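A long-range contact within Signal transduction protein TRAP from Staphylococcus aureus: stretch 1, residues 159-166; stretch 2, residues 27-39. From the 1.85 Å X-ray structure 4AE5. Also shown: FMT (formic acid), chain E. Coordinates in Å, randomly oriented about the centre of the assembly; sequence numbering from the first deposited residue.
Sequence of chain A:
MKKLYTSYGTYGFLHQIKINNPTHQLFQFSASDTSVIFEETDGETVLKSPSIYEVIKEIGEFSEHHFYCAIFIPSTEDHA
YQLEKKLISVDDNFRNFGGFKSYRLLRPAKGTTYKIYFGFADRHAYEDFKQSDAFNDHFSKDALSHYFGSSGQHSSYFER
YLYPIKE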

ATOM      1  N   GLU A 159      -2.664  -2.064 -10.039  1.00 20.82           N
ATOM      2  CA  GLU A 159      -1.821  -2.714  -9.026  1.00 19.35           C
ATOM      3  C   GLU A 159      -0.344  -2.481  -9.376  1.00 21.02           C
ATOM      4  O   GLU A 159       0.064  -2.663 -10.540  1.00 22.81           O
ATOM      5  CB  GLU A 159      -2.097  -4.225  -9.057  1.00 20.14           C
ATOM      6  CG  GLU A 159      -3.451  -4.566  -8.433  1.00 21.50           C
ATOM      7  CD  GLU A 159      -3.652  -6.057  -8.265  1.00 22.22           C
ATOM      8  OE1 GLU A 159      -2.972  -6.813  -8.963  1.00 23.17           O
ATOM      9  OE2 GLU A 159      -4.507  -6.486  -7.438  1.00 21.74           O
ATOM     10  N   ARG A 160       0.438  -2.032  -8.414  1.00 18.94           N
ATOM     11  CA  ARG A 160       1.892  -2.095  -8.551  1.00 19.63           C
ATOM     12  C   ARG A 160       2.451  -3.156  -7.648  1.00 17.31           C
ATOM     13  O   ARG A 160       2.404  -3.033  -6.381  1.00 16.72           O
ATOM     14  CB  ARG A 160       2.532  -0.743  -8.169  1.00 20.03           C
ATOM     15  CG  ARG A 160       4.075  -0.797  -8.359  1.00 19.15           C
ATOM     16  CD  ARG A 160       4.772   0.578  -8.319  1.00 21.79           C
ATOM     17  NE  ARG A 160       4.601   1.415  -9.543  1.00 20.87           N
ATOM     18  CZ  ARG A 160       3.909   2.555  -9.540  1.00 22.00           C
ATOM     19  NH1 ARG A 160       3.364   3.019  -8.373  1.00 21.00           N
ATOM     20  NH2 ARG A 160       3.794   3.271 -10.658  1.00 23.56           N
ATOM     21  N   TYR A 161       3.048  -4.189  -8.227  1.00 17.26           N
ATOM     22  CA  TYR A 161       3.681  -5.241  -7.362  1.00 15.87           C
ATOM     23  C   TYR A 161       5.074  -4.791  -6.863  1.00 17.93           C
ATOM     24  O   TYR A 161       5.839  -4.214  -7.628  1.00 17.58           O
ATOM     25  CB  TYR A 161       3.855  -6.557  -8.118  1.00 18.89           C
ATOM     26  CG  TYR A 161       2.611  -7.377  -8.366  1.00 19.13           C
ATOM     27  CD1 TYR A 161       1.334  -6.932  -8.004  1.00 20.22           C
ATOM     28  CD2 TYR A 161       2.725  -8.641  -8.998  1.00 21.54           C
ATOM     29  CE1 TYR A 161       0.195  -7.738  -8.216  1.00 19.92           C
ATOM     30  CE2 TYR A 161       1.609  -9.427  -9.257  1.00 20.39           C
ATOM     31  CZ  TYR A 161       0.357  -8.993  -8.860  1.00 20.49           C
ATOM     32  OH  TYR A 161      -0.738  -9.800  -9.112  1.00 20.28           O
ATOM     33  N   LEU A 162       5.372  -5.038  -5.586  1.00 17.08           N
ATOM     34  CA  LEU A 162       6.624  -4.673  -4.877  1.00 17.69           C
ATOM     35  C   LEU A 162       7.308  -5.948  -4.395  1.00 19.02           C
ATOM     36  O   LEU A 162       6.792  -6.674  -3.508  1.00 18.01           O
ATOM     37  CB  LEU A 162       6.354  -3.748  -3.663  1.00 18.98           C
ATOM     38  CG  LEU A 162       5.476  -2.519  -3.827  1.00 18.30           C
ATOM     39  CD1 LEU A 162       5.508  -1.619  -2.553  1.00 21.51           C
ATOM     40  CD2 LEU A 162       5.845  -1.588  -4.955  1.00 19.65           C
ATOM     41  N   TYR A 163       8.438  -6.281  -5.024  1.00 20.11           N
ATOM     42  CA  TYR A 163       9.237  -7.464  -4.641  1.00 20.50           C
ATOM     43  C   TYR A 163      10.411  -7.121  -3.695  1.00 22.15           C
ATOM     44  O   TYR A 163      11.010  -6.052  -3.818  1.00 22.94           O
ATOM     45  CB  TYR A 163       9.812  -8.206  -5.891  1.00 23.35           C
ATOM     46  CG  TYR A 163       8.778  -8.667  -6.887  1.00 23.48           C
ATOM     47  CD1 TYR A 163       8.259  -7.785  -7.790  1.00 22.85           C
ATOM     48  CD2 TYR A 163       8.308  -9.978  -6.903  1.00 26.68           C
ATOM     49  CE1 TYR A 163       7.284  -8.149  -8.692  1.00 24.52           C
ATOM     50  CE2 TYR A 163       7.338 -10.360  -7.821  1.00 25.73           C
ATOM     51  CZ  TYR A 163       6.820  -9.411  -8.698  1.00 25.40           C
ATOM     52  OH  TYR A 163       5.896  -9.765  -9.691  1.00 28.93           O
ATOM     53  N   PRO A 164      10.747  -8.017  -2.739  1.00 24.62           N
ATOM     54  CA  PRO A 164      11.910  -7.743  -1.868  1.00 26.04           C
ATOM     55  C   PRO A 164      13.192  -7.696  -2.636  1.00 29.62           C
ATOM     56  O   PRO A 164      13.336  -8.395  -3.690  1.00 32.02           O
ATOM     57  CB  PRO A 164      11.996  -8.991  -0.965  1.00 29.57           C
ATOM     58  CG  PRO A 164      10.614  -9.534  -0.962  1.00 26.64           C
ATOM     59  CD  PRO A 164      10.137  -9.331  -2.394  1.00 26.89           C
ATOM     60  N   ILE A 165      14.134  -6.915  -2.137  1.00 29.02           N
ATOM     61  CA  ILE A 165      15.410  -6.742  -2.833  1.00 35.81           C
ATOM     62  C   ILE A 165      16.310  -7.929  -2.446  1.00 39.43           C
ATOM     63  O   ILE A 165      16.430  -8.261  -1.248  1.00 38.24           O
ATOM     64  CB  ILE A 165      16.180  -5.461  -2.408  1.00 35.51           C
ATOM     65  CG1 ILE A 165      15.302  -4.195  -2.361  1.00 34.50           C
ATOM     66  CG2 ILE A 165      17.414  -5.306  -3.285  1.00 37.00           C
ATOM     67  CD1 ILE A 165      14.883  -3.739  -3.732  1.00 32.64           C
ATOM     68  N   LYS A 166      16.940  -8.516  -3.461  1.00 42.93           N
ATOM     69  CA  LYS A 166      17.963  -9.552  -3.327  1.00 47.40           C
ATOM     70  C   LYS A 166      19.350  -8.909  -3.340  1.00 49.01           C
ATOM     71  O   LYS A 166      19.932  -8.686  -2.278  1.00 54.77           O
ATOM     72  CB  LYS A 166      17.855 -10.549  -4.481  1.00 50.57           C
TER
HETATM   73  C   FMT E1000       3.482   1.883  -4.399  1.00 36.30           C
HETATM   74  O1  FMT E1000       3.068   2.561  -3.429  1.00 39.57           O
HETATM   75  O2  FMT E1000       3.545   2.480  -5.610  1.00 33.86           O
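Stretch 2 27-39: FQFSASDTSVIFE

Stretch 2 is a β-hairpin laid across the strand of stretch 1, near the C-terminus of the chain. Its first strand, from Phe-27 to about Ser-30, and its second, Ser-35 to Glu-39, are zipped by backbone bonds such as Phe-29 N to Val-36 O at 2.8 Å. The first strand meets the strand of stretch 1 at 109° between N-to-C directions, with axes approaching to 4.4 Å. Pairing centres on Tyr-163 and Ser-30, an antiparallel hydrogen-bonded pair that exchanges two nearly straight hydrogen bonds: Tyr-163 N to Ser-30 O at 2.8 Å and Ser-30 N to Tyr-163 O at 2.9 Å. Both side chains lie on the same face of the sheet.

Leu-162 has the largest covered area, 81 Å², and reads as the apolar anchor. Its CB rests 3.7 Å from Phe-29 CB, while CD2 reaches Val-36 CG2 at 3.8 Å and CD1 reaches Phe-38 CE2 at 4.2 Å; one leucine thus touches both strands of the hairpin.

Ile-165, next in area, continues the contact past the bridge. Its CG1 lies 3.4 Å from Gln-28 O and its CD1 3.6 Å from Ser-30 N. Here the backbones no longer bond directly: a water accepts from Ile-165 N at 2.9 Å and donates to Gln-28 O at 2.7 Å, filling the gap between them.

Arg-160 secures the turn. Its CB points sideways, but the extended start of the chain carries CD to 3.7 Å from Ala-31 CB and lets the guanidinium meet Asp-33 in a two-pronged salt bridge, NE to OD1 at 2.9 Å and NH2 to OD2 at 3.0 Å. The remaining nitrogen, Arg-160 NH1, donates to O2 of the formic acid at 2.8 Å. The rule is compact: a short backbone bridge, a leucine inside, a charged clasp at the turn.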

ATOM      1  N   PHE A  27      11.559   0.976   4.085  1.00 20.15           N
ATOM      2  CA  PHE A  27      11.371  -0.353   3.418  1.00 19.27           C
ATOM      3  C   PHE A  27      11.483  -0.138   1.890  1.00 18.49           C
ATOM      4  O   PHE A  27      10.708   0.613   1.272  1.00 18.09           O
ATOM      5  CB  PHE A  27      10.017  -0.935   3.843  1.00 18.17           C
ATOM      6  CG  PHE A  27       9.940  -1.194   5.350  1.00 19.68           C
ATOM      7  CD1 PHE A  27      10.490  -2.356   5.889  1.00 21.09           C
ATOM      8  CD2 PHE A  27       9.406  -0.250   6.207  1.00 21.57           C
ATOM      9  CE1 PHE A  27      10.444  -2.614   7.274  1.00 22.03           C
ATOM     10  CE2 PHE A  27       9.366  -0.485   7.607  1.00 22.82           C
ATOM     11  CZ  PHE A  27       9.874  -1.669   8.130  1.00 21.53           C
ATOM     12  N   GLN A  28      12.460  -0.765   1.290  1.00 19.08           N
ATOM     13  CA  GLN A  28      12.712  -0.524  -0.153  1.00 18.35           C
ATOM     14  C   GLN A  28      12.412  -1.793  -0.956  1.00 18.40           C
ATOM     15  O   GLN A  28      12.719  -2.915  -0.471  1.00 19.36           O
ATOM     16  CB  GLN A  28      14.205  -0.139  -0.372  1.00 20.25           C
ATOM     17  CG  GLN A  28      14.459   0.105  -1.861  1.00 18.94           C
ATOM     18  CD  GLN A  28      15.875   0.563  -2.202  1.00 21.14           C
ATOM     19  OE1 GLN A  28      16.814   0.423  -1.399  1.00 20.42           O
ATOM     20  NE2 GLN A  28      16.028   1.033  -3.455  1.00 19.81           N
ATOM     21  N   PHE A  29      11.754  -1.649  -2.128  1.00 18.18           N
ATOM     22  CA  PHE A  29      11.401  -2.788  -2.965  1.00 18.99           C
ATOM     23  C   PHE A  29      11.540  -2.508  -4.438  1.00 17.79           C
ATOM     24  O   PHE A  29      11.589  -1.350  -4.837  1.00 18.74           O
ATOM     25  CB  PHE A  29       9.928  -3.204  -2.763  1.00 16.75           C
ATOM     26  CG  PHE A  29       9.586  -3.455  -1.325  1.00 16.52           C
ATOM     27  CD1 PHE A  29       9.258  -2.383  -0.475  1.00 15.77           C
ATOM     28  CD2 PHE A  29       9.574  -4.736  -0.828  1.00 17.15           C
ATOM     29  CE1 PHE A  29       8.985  -2.593   0.878  1.00 15.87           C
ATOM     30  CE2 PHE A  29       9.257  -4.964   0.527  1.00 16.91           C
ATOM     31  CZ  PHE A  29       9.000  -3.885   1.388  1.00 17.24           C
ATOM     32  N   SER A  30      11.581  -3.607  -5.220  1.00 19.73           N
ATOM     33  CA  SER A  30      11.681  -3.553  -6.699  1.00 21.62           C
ATOM     34  C   SER A  30      10.301  -3.755  -7.332  1.00 21.57           C
ATOM     35  O   SER A  30       9.605  -4.737  -6.984  1.00 24.09           O
ATOM     36  CB  SER A  30      12.704  -4.581  -7.225  1.00 24.46           C
ATOM     37  OG  SER A  30      12.897  -4.303  -8.611  1.00 34.24           O
ATOM     38  N   ALA A  31       9.866  -2.791  -8.157  1.00 23.07           N
ATOM     39  CA  ALA A  31       8.588  -2.884  -8.892  1.00 22.58           C
ATOM     40  C   ALA A  31       9.010  -3.069 -10.333  1.00 23.51           C
ATOM     41  O   ALA A  31      10.202  -2.938 -10.650  1.00 21.75           O
ATOM     42  CB  ALA A  31       7.692  -1.610  -8.713  1.00 21.40           C
ATOM     43  N   SER A  32       8.074  -3.375 -11.222  1.00 23.24           N
ATOM     44  CA  SER A  32       8.485  -3.692 -12.602  1.00 25.06           C
ATOM     45  C   SER A  32       8.816  -2.448 -13.355  1.00 25.54           C
ATOM     46  O   SER A  32       9.542  -2.496 -14.371  1.00 26.78           O
ATOM     47  CB  SER A  32       7.372  -4.469 -13.333  1.00 26.05           C
ATOM     48  OG  SER A  32       6.182  -3.715 -13.330  1.00 24.94           O
ATOM     49  N   ASP A  33       8.348  -1.307 -12.852  1.00 24.69           N
ATOM     50  CA  ASP A  33       8.541  -0.014 -13.550  1.00 26.03           C
ATOM     51  C   ASP A  33       9.412   1.013 -12.833  1.00 25.03           C
ATOM     52  O   ASP A  33       9.690   2.063 -13.400  1.00 26.29           O
ATOM     53  CB  ASP A  33       7.167   0.656 -13.874  1.00 26.50           C
ATOM     54  CG  ASP A  33       6.365   1.051 -12.592  1.00 25.99           C
ATOM     55  OD1 ASP A  33       6.190   0.243 -11.674  1.00 25.68           O
ATOM     56  OD2 ASP A  33       5.843   2.168 -12.544  1.00 26.68           O
ATOM     57  N   THR A  34       9.858   0.701 -11.618  1.00 23.68           N
ATOM     58  CA  THR A  34      10.626   1.633 -10.805  1.00 23.53           C
ATOM     59  C   THR A  34      11.062   0.963  -9.497  1.00 21.25           C
ATOM     60  O   THR A  34      10.441  -0.007  -9.060  1.00 19.59           O
ATOM     61  CB  THR A  34       9.709   2.863 -10.451  1.00 23.90           C
ATOM     62  OG1 THR A  34      10.442   3.800  -9.647  1.00 24.95           O
ATOM     63  CG2 THR A  34       8.439   2.447  -9.701  1.00 21.58           C
ATOM     64  N   SER A  35      12.062   1.494  -8.818  1.00 20.79           N
ATOM     65  CA  SER A  35      12.259   1.109  -7.407  1.00 20.89           C
ATOM     66  C   SER A  35      11.314   1.944  -6.504  1.00 19.09           C
ATOM     67  O   SER A  35      10.962   3.062  -6.865  1.00 19.40           O
ATOM     68  CB  SER A  35      13.732   1.334  -7.020  1.00 21.59           C
ATOM     69  OG  SER A  35      13.913   0.908  -5.669  1.00 24.11           O
ATOM     70  N   VAL A  36      10.964   1.444  -5.317  1.00 17.41           N
ATOM     71  CA  VAL A  36      10.017   2.119  -4.444  1.00 17.52           C
ATOM     72  C   VAL A  36      10.589   2.095  -2.993  1.00 18.56           C
ATOM     73  O   VAL A  36      11.125   1.064  -2.541  1.00 18.06           O
ATOM     74  CB  VAL A  36       8.659   1.311  -4.470  1.00 18.35           C
ATOM     75  CG1 VAL A  36       7.660   1.891  -3.490  1.00 19.27           C
ATOM     76  CG2 VAL A  36       8.057   1.305  -5.855  1.00 17.77           C
ATOM     77  N   ILE A  37      10.456   3.205  -2.252  1.00 19.22           N
ATOM     78  CA  ILE A  37      10.780   3.184  -0.832  1.00 18.32           C
ATOM     79  C   ILE A  37       9.650   3.866   0.016  1.00 18.35           C
ATOM     80  O   ILE A  37       9.023   4.863  -0.447  1.00 19.15           O
ATOM     81  CB  ILE A  37      12.197   3.770  -0.585  1.00 19.26           C
ATOM     82  CG1 ILE A  37      12.755   3.362   0.803  1.00 19.01           C
ATOM     83  CG2 ILE A  37      12.168   5.293  -0.693  1.00 18.82           C
ATOM     84  CD1 ILE A  37      14.242   3.632   0.930  1.00 19.49           C
ATOM     85  N   PHE A  38       9.411   3.353   1.235  1.00 18.44           N
ATOM     86  CA  PHE A  38       8.404   4.022   2.145  1.00 17.69           C
ATOM     87  C   PHE A  38       8.778   3.928   3.629  1.00 18.25           C
ATOM     88  O   PHE A  38       9.581   3.047   4.012  1.00 18.12           O
ATOM     89  CB  PHE A  38       6.964   3.525   1.886  1.00 16.68           C
ATOM     90  CG  PHE A  38       6.744   2.036   2.122  1.00 17.29           C
ATOM     91  CD1 PHE A  38       6.472   1.542   3.408  1.00 16.62           C
ATOM     92  CD2 PHE A  38       6.774   1.112   1.055  1.00 16.99           C
ATOM     93  CE1 PHE A  38       6.292   0.149   3.636  1.00 16.84           C
ATOM     94  CE2 PHE A  38       6.578  -0.256   1.269  1.00 17.10           C
ATOM     95  CZ  PHE A  38       6.342  -0.752   2.542  1.00 17.41           C
ATOM     96  N   GLU A  39       8.196   4.828   4.431  1.00 18.37           N
ATOM     97  CA  GLU A  39       8.290   4.762   5.868  1.00 19.69           C
ATOM     98  C   GLU A  39       6.967   5.184   6.397  1.00 19.19           C
ATOM     99  O   GLU A  39       6.292   5.981   5.793  1.00 19.51           O
ATOM    100  CB  GLU A  39       9.423   5.656   6.469  1.00 21.77           C
ATOM    101  CG  GLU A  39       9.335   7.123   6.103  1.00 21.84           C
ATOM    102  CD  GLU A  39      10.401   7.970   6.813  1.00 23.91           C
ATOM    103  OE1 GLU A  39      10.975   7.546   7.822  1.00 26.66           O
ATOM    104  OE2 GLU A  39      10.705   9.038   6.336  1.00 26.01           O
TER
HETATM  105  O   HOH W   1      13.185  -5.537   0.214  1.00 38.92           O